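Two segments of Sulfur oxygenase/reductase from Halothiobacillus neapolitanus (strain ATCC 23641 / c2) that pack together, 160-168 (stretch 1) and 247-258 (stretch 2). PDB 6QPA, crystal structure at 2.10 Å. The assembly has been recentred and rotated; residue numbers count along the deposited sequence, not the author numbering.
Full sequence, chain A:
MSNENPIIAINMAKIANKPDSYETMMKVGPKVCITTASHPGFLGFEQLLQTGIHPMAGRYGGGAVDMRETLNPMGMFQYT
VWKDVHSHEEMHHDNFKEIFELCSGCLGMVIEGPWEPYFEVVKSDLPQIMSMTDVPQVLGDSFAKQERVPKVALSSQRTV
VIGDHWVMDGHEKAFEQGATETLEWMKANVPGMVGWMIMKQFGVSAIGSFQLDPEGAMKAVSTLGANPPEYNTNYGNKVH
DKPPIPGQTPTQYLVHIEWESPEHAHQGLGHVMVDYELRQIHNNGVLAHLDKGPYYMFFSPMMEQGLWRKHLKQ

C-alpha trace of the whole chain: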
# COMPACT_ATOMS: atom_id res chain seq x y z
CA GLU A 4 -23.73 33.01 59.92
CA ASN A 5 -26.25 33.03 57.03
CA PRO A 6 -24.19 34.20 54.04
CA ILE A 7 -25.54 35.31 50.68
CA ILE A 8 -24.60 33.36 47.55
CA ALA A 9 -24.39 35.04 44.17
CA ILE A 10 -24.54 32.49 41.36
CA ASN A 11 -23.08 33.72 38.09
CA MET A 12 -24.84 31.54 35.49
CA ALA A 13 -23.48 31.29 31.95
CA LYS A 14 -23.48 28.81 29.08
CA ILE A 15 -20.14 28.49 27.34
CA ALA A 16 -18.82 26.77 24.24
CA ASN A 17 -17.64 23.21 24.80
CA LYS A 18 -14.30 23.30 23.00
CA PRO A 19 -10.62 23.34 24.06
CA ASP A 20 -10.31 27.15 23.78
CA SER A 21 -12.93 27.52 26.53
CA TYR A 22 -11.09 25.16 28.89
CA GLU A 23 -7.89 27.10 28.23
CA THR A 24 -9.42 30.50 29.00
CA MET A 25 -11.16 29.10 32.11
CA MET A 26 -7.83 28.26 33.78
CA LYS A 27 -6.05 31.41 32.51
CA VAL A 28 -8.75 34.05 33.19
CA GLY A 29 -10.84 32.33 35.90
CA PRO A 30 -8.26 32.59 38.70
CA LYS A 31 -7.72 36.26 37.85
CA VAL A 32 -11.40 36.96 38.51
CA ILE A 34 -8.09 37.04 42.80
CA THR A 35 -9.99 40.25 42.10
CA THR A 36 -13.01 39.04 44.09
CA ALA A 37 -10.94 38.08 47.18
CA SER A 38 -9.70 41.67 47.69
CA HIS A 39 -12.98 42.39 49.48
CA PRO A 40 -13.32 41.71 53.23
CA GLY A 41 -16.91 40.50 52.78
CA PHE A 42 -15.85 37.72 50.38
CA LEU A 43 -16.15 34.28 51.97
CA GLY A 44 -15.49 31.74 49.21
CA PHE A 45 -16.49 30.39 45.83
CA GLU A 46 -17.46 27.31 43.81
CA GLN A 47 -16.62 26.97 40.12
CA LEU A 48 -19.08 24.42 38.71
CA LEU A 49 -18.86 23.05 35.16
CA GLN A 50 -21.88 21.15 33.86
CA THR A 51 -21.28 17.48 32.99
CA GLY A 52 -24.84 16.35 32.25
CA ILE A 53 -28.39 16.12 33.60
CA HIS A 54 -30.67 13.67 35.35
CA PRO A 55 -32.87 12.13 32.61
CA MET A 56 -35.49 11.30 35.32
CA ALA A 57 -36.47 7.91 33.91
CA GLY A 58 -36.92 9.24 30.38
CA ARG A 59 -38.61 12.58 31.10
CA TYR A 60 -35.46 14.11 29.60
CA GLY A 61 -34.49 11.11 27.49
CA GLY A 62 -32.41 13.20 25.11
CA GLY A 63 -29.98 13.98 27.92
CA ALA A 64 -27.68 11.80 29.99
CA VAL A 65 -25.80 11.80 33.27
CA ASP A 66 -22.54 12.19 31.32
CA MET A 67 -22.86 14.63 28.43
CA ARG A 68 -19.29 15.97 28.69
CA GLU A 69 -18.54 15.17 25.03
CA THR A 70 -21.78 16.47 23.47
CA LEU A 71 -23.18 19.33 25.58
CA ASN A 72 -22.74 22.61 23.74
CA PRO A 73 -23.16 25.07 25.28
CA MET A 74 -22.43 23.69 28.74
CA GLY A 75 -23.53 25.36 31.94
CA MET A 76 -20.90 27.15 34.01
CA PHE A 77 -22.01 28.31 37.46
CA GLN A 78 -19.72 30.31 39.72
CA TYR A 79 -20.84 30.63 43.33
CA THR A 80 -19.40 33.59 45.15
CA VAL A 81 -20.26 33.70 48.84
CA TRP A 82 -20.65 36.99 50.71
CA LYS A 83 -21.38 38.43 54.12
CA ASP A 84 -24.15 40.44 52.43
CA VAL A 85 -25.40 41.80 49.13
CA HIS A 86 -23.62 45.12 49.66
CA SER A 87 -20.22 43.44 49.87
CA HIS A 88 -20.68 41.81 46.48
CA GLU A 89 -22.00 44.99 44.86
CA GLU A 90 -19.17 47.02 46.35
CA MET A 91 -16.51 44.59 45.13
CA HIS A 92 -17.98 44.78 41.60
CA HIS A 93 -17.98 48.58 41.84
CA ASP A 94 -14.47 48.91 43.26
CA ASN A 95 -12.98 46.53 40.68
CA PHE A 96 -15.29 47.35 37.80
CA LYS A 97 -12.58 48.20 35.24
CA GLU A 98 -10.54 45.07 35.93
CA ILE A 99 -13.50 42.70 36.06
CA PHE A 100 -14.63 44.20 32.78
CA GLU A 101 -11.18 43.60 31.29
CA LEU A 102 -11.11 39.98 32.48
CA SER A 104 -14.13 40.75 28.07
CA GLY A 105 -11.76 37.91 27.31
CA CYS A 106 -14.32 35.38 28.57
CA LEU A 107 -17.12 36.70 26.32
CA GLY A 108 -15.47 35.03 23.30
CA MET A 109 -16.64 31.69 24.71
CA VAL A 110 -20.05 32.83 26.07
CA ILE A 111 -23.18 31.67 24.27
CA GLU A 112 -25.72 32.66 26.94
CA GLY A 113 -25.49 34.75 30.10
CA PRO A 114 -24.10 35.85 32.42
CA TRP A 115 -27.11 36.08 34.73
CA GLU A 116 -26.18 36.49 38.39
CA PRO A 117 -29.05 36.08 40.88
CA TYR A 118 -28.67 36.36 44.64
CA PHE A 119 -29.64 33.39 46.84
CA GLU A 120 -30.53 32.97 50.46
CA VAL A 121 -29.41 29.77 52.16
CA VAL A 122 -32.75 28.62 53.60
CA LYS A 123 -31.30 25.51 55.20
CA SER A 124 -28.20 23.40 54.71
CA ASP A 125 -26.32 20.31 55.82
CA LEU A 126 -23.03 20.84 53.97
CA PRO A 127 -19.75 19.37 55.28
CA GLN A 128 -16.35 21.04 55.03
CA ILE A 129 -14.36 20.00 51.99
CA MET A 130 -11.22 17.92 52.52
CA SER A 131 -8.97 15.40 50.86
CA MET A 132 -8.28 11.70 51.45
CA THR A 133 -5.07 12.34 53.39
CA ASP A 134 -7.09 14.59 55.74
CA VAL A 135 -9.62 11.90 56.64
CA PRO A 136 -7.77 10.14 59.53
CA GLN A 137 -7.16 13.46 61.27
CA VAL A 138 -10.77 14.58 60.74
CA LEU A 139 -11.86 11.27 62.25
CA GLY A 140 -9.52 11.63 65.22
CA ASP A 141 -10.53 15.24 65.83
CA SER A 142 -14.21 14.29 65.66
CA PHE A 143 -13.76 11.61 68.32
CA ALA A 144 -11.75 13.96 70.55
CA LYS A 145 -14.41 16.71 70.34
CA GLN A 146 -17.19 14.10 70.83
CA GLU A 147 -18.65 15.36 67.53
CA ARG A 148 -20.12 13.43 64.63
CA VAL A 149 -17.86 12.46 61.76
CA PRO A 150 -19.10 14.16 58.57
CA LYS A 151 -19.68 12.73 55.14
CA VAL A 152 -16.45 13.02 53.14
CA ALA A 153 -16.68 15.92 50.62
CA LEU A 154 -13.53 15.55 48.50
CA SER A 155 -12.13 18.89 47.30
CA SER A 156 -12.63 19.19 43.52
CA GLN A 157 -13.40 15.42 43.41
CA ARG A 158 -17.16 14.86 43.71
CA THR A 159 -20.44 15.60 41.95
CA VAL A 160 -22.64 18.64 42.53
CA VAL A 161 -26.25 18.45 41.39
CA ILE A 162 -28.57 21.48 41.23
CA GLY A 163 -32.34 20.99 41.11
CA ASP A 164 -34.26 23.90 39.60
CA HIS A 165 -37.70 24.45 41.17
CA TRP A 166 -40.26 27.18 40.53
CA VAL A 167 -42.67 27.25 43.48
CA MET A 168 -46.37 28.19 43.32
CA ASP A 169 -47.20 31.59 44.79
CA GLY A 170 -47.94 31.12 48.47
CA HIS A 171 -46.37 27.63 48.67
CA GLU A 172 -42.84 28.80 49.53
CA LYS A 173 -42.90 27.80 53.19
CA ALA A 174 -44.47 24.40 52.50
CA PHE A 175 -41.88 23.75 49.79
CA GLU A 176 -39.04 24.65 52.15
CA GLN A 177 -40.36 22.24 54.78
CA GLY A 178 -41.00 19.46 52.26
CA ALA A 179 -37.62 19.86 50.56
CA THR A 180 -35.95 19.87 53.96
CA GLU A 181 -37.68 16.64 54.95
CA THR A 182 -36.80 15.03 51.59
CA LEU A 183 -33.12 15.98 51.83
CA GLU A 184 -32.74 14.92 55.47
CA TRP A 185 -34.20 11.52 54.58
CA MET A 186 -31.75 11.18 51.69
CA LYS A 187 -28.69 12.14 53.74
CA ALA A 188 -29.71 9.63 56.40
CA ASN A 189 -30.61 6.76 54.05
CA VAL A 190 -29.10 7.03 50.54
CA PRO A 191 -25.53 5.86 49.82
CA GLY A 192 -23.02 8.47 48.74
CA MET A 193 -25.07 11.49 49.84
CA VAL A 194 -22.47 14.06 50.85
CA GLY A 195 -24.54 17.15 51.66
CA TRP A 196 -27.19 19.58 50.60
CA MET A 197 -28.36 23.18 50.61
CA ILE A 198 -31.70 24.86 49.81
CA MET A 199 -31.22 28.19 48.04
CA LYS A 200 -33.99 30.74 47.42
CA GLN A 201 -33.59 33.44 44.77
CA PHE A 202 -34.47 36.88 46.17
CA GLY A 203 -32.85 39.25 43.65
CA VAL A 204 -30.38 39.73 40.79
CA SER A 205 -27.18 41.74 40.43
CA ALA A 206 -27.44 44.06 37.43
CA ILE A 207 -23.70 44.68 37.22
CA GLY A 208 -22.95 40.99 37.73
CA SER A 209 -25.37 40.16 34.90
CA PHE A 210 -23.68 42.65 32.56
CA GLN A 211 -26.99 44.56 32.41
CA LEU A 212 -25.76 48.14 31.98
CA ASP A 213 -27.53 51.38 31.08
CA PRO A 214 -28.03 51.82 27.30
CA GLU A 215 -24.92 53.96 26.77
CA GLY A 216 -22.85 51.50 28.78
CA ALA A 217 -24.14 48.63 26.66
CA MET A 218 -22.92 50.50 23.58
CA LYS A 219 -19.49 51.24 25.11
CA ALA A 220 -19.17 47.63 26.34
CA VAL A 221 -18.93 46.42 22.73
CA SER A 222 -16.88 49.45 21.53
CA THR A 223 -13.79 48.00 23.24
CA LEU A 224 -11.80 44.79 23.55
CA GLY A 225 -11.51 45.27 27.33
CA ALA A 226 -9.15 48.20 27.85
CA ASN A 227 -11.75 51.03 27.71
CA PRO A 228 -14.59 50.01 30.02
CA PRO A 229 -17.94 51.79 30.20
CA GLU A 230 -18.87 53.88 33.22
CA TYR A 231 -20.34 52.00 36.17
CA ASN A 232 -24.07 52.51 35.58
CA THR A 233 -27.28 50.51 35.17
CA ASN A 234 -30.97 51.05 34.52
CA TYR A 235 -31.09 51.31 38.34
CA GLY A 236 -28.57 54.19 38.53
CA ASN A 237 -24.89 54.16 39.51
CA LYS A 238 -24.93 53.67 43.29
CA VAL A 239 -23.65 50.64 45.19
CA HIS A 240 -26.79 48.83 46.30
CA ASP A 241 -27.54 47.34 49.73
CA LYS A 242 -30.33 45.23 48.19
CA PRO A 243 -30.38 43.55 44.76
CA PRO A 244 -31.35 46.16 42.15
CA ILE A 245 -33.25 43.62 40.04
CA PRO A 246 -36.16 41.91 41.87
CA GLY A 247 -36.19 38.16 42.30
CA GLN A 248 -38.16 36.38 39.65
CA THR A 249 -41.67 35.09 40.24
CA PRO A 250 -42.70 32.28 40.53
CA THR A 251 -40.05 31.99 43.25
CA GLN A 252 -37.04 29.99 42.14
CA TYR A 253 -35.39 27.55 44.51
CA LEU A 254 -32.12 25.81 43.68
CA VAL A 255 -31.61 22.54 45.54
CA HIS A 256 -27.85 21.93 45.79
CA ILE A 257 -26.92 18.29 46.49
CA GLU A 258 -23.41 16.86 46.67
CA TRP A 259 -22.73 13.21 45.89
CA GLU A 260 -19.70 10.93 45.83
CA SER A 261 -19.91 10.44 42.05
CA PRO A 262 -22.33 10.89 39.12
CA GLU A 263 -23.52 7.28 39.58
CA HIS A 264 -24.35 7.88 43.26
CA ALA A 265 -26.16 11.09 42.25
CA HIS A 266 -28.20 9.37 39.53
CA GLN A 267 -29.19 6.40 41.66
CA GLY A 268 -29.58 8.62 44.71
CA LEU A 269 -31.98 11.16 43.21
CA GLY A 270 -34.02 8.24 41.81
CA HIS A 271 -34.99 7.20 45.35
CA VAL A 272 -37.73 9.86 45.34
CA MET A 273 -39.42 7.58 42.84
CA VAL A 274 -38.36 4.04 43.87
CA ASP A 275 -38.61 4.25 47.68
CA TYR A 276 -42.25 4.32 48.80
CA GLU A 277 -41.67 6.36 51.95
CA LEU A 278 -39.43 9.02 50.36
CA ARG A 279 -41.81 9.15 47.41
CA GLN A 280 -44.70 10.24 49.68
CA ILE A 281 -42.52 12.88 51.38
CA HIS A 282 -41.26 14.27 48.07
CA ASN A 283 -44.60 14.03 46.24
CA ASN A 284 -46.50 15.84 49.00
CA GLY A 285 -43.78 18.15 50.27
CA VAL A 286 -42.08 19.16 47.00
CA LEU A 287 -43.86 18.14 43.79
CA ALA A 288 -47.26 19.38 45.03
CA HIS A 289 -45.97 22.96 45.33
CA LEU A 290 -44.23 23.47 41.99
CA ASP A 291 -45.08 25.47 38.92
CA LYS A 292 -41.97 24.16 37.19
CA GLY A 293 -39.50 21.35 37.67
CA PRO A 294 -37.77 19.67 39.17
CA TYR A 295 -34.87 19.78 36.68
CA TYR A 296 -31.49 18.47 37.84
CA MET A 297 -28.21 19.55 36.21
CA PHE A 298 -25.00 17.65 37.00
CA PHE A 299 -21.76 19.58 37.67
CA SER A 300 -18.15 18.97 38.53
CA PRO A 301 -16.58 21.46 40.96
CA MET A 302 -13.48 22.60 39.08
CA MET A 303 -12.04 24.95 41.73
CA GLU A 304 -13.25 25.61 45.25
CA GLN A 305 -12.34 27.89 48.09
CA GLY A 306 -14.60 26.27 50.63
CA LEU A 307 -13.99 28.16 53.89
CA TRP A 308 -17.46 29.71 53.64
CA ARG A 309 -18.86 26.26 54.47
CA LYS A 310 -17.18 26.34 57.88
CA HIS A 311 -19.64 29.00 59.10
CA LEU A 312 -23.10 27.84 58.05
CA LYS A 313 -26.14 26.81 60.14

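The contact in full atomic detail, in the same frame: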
# COMPACT_ATOMS: atom_id res chain seq x y z
N VAL A 160 -21.66 17.69 42.02
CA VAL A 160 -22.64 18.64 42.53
C VAL A 160 -23.83 18.63 41.58
O VAL A 160 -23.67 18.75 40.35
CB VAL A 160 -22.06 20.05 42.72
CG1 VAL A 160 -23.18 21.04 43.13
CG2 VAL A 160 -20.97 20.02 43.79
N VAL A 161 -25.01 18.46 42.14
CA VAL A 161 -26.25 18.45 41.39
C VAL A 161 -27.08 19.64 41.84
O VAL A 161 -27.12 19.95 43.04
CB VAL A 161 -26.96 17.11 41.64
CG1 VAL A 161 -28.40 17.25 41.48
CG2 VAL A 161 -26.39 16.04 40.70
N ILE A 162 -27.71 20.34 40.90
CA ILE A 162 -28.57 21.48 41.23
C ILE A 162 -29.96 21.23 40.65
O ILE A 162 -30.11 21.08 39.42
CB ILE A 162 -28.01 22.80 40.70
CG1 ILE A 162 -26.60 23.05 41.25
CG2 ILE A 162 -28.96 23.96 41.10
CD1 ILE A 162 -25.95 24.34 40.74
N GLY A 163 -30.96 21.17 41.52
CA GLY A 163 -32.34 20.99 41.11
C GLY A 163 -33.08 22.31 41.05
O GLY A 163 -33.21 23.01 42.05
N ASP A 164 -33.57 22.65 39.85
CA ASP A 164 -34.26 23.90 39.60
C ASP A 164 -35.76 23.72 39.88
O ASP A 164 -36.43 22.89 39.25
CB ASP A 164 -34.02 24.35 38.16
CG ASP A 164 -34.36 25.82 37.95
OD1 ASP A 164 -35.09 26.37 38.78
OD2 ASP A 164 -33.89 26.42 36.97
N HIS A 165 -36.30 24.51 40.81
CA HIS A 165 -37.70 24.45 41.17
C HIS A 165 -38.30 25.84 41.10
O HIS A 165 -37.73 26.78 41.66
CB HIS A 165 -37.90 23.90 42.58
CG HIS A 165 -37.29 22.55 42.82
ND1 HIS A 165 -35.93 22.36 42.92
CD2 HIS A 165 -37.87 21.34 43.01
CE1 HIS A 165 -35.69 21.07 43.14
NE2 HIS A 165 -36.85 20.44 43.20
N TRP A 166 -39.44 25.98 40.43
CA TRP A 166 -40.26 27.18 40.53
C TRP A 166 -41.49 26.84 41.36
O TRP A 166 -42.25 25.95 41.00
CB TRP A 166 -40.70 27.71 39.17
CG TRP A 166 -39.61 28.15 38.24
CD1 TRP A 166 -38.26 27.92 38.36
CD2 TRP A 166 -39.78 28.90 37.03
NE1 TRP A 166 -37.59 28.47 37.29
CE2 TRP A 166 -38.50 29.08 36.46
CE3 TRP A 166 -40.89 29.43 36.37
CZ2 TRP A 166 -38.30 29.78 35.27
CZ3 TRP A 166 -40.69 30.12 35.19
CH2 TRP A 166 -39.41 30.28 34.65
N VAL A 167 -41.68 27.58 42.46
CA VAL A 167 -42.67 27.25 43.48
C VAL A 167 -43.92 28.11 43.29
O VAL A 167 -43.81 29.31 42.98
CB VAL A 167 -42.07 27.42 44.89
CG1 VAL A 167 -43.16 27.32 45.98
CG2 VAL A 167 -40.99 26.35 45.12
N MET A 168 -45.10 27.48 43.43
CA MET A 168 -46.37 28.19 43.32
C MET A 168 -46.45 29.31 44.35
O MET A 168 -46.03 29.14 45.50
CB MET A 168 -47.55 27.25 43.51
CG MET A 168 -47.56 26.11 42.50
SD MET A 168 -48.66 24.76 42.99
CE MET A 168 -50.27 25.55 42.79
N GLY A 247 -36.16 39.59 42.55
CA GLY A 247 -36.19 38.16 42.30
C GLY A 247 -37.32 37.80 41.35
O GLY A 247 -38.36 38.46 41.30
N GLN A 248 -37.10 36.75 40.56
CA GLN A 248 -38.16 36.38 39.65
C GLN A 248 -39.35 35.81 40.42
O GLN A 248 -39.21 35.33 41.55
CB GLN A 248 -37.68 35.33 38.66
CG GLN A 248 -37.52 33.96 39.30
CD GLN A 248 -37.45 32.89 38.24
OE1 GLN A 248 -36.49 32.86 37.46
NE2 GLN A 248 -38.49 32.05 38.16
N THR A 249 -40.54 35.91 39.81
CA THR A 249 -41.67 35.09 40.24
C THR A 249 -42.13 34.26 39.05
O THR A 249 -41.99 34.69 37.90
CB THR A 249 -42.87 35.89 40.80
OG1 THR A 249 -43.57 36.54 39.74
CG2 THR A 249 -42.41 36.95 41.83
N PRO A 250 -42.62 33.03 39.27
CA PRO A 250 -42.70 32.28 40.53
C PRO A 250 -41.33 32.12 41.19
O PRO A 250 -40.33 32.08 40.49
CB PRO A 250 -43.25 30.91 40.10
CG PRO A 250 -43.95 31.16 38.82
CD PRO A 250 -43.17 32.26 38.14
N THR A 251 -41.30 32.06 42.52
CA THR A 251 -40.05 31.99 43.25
C THR A 251 -39.22 30.80 42.81
O THR A 251 -39.71 29.66 42.77
CB THR A 251 -40.33 31.88 44.74
OG1 THR A 251 -41.16 32.97 45.15
CG2 THR A 251 -39.03 31.87 45.51
N GLN A 252 -37.96 31.06 42.50
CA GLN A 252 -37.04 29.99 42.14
C GLN A 252 -36.30 29.50 43.37
O GLN A 252 -35.76 30.30 44.14
CB GLN A 252 -36.01 30.45 41.10
CG GLN A 252 -34.98 29.38 40.81
CD GLN A 252 -33.93 29.87 39.85
OE1 GLN A 252 -33.26 30.86 40.13
NE2 GLN A 252 -33.80 29.20 38.71
N TYR A 253 -36.27 28.19 43.55
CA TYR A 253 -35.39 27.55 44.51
C TYR A 253 -34.41 26.65 43.78
O TYR A 253 -34.82 25.88 42.90
CB TYR A 253 -36.18 26.71 45.52
CG TYR A 253 -36.97 27.51 46.56
CD1 TYR A 253 -38.20 28.04 46.26
CD2 TYR A 253 -36.47 27.68 47.85
CE1 TYR A 253 -38.93 28.76 47.22
CE2 TYR A 253 -37.19 28.39 48.82
CZ TYR A 253 -38.41 28.93 48.50
OH TYR A 253 -39.12 29.61 49.47
N LEU A 254 -33.14 26.73 44.15
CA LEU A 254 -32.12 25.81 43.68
C LEU A 254 -31.77 24.85 44.81
O LEU A 254 -31.36 25.29 45.89
CB LEU A 254 -30.86 26.54 43.23
CG LEU A 254 -31.13 27.45 42.05
CD1 LEU A 254 -29.82 28.06 41.55
CD2 LEU A 254 -31.80 26.63 40.96
N VAL A 255 -31.93 23.56 44.55
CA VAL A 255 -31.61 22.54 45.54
C VAL A 255 -30.24 21.97 45.19
O VAL A 255 -30.08 21.24 44.21
CB VAL A 255 -32.70 21.46 45.58
CG1 VAL A 255 -32.27 20.31 46.51
CG2 VAL A 255 -34.03 22.08 46.04
N HIS A 256 -29.25 22.29 46.02
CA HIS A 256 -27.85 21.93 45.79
C HIS A 256 -27.56 20.65 46.56
O HIS A 256 -27.72 20.61 47.78
CB HIS A 256 -26.97 23.10 46.24
CG HIS A 256 -25.50 22.81 46.31
ND1 HIS A 256 -24.57 23.52 45.58
CD2 HIS A 256 -24.78 21.96 47.09
CE1 HIS A 256 -23.35 23.10 45.88
NE2 HIS A 256 -23.46 22.16 46.79
N ILE A 257 -27.20 19.57 45.85
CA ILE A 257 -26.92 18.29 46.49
C ILE A 257 -25.57 17.78 46.02
O ILE A 257 -25.32 17.67 44.81
CB ILE A 257 -28.00 17.23 46.20
CG1 ILE A 257 -29.41 17.84 46.34
CG2 ILE A 257 -27.82 16.06 47.15
CD1 ILE A 257 -30.51 16.91 45.92
N GLU A 258 -24.73 17.39 46.97
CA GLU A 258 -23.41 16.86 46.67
C GLU A 258 -23.43 15.35 46.87
O GLU A 258 -24.08 14.83 47.79
CB GLU A 258 -22.34 17.51 47.55
CG GLU A 258 -22.42 19.01 47.44
CD GLU A 258 -21.22 19.77 47.97
OE1 GLU A 258 -21.16 20.97 47.68
OE2 GLU A 258 -20.34 19.19 48.66
O HOH W 1 -43.97 31.89 44.16

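The contact is an antiparallel pairing of two strands, 160-167 and a partner that runs through Glu258 and on beyond it, and its first rule is backbone register. Hydrogen-bonded pairs alternate with non-hydrogen-bonded ones. Val161 and Ile257 exchange two bonds (Val161 N to Ile257 O and Ile257 N to Val161 O, both 2.8 Å), Gly163 and Val255 two more (Gly163 N to Val255 O 2.8 Å, Val255 N to Gly163 O 2.9 Å), and His165 and Tyr253 a third couple (His165 N to Tyr253 O 2.9 Å, Tyr253 N to His165 O 2.8 Å). At the far end Val167 N still reaches Thr251 O at 2.9 Å, but a water takes over the return: it donates to Val167 O (2.8 Å) and accepts from Thr251 N (3.1 Å).

Polar side chains add one direct cross-strand link. Gln252, extended with chi1 and chi2 both t, brings NE2 to Asp164 OD1 at 3.1 Å, a diagonal bond on the face shared by Ile162 and Trp166. Within its own strand, His256 NE2 donates to Glu258 OE1 (2.7 Å), securing an imidazole whose face receives Val160 CG1, 3.8 Å from the ring centroid.

Apolar packing fills the rest. Beta-branched valine and isoleucine suit these extended, largely buried positions; Ile162 CG2 meets Leu254 CB at 3.8 Å, and on the opposite face Val167 CG2 lies 3.5 Å from Tyr253 CD1. Gly163 leaves room there for the His165 ring: an ideal CB would sit 3.0 Å from His165 CE1, which itself packs 3.5 Å from Val255 CG2.

Trp166 contributes the largest covered area. Gln248 NE2 lies over one face of its indole, 3.4 Å from Trp166 CE2, while donating to Pro250 O (3.0 Å). Pro250, after a cis peptide, places CD 4.0 Å from Trp166 CE3.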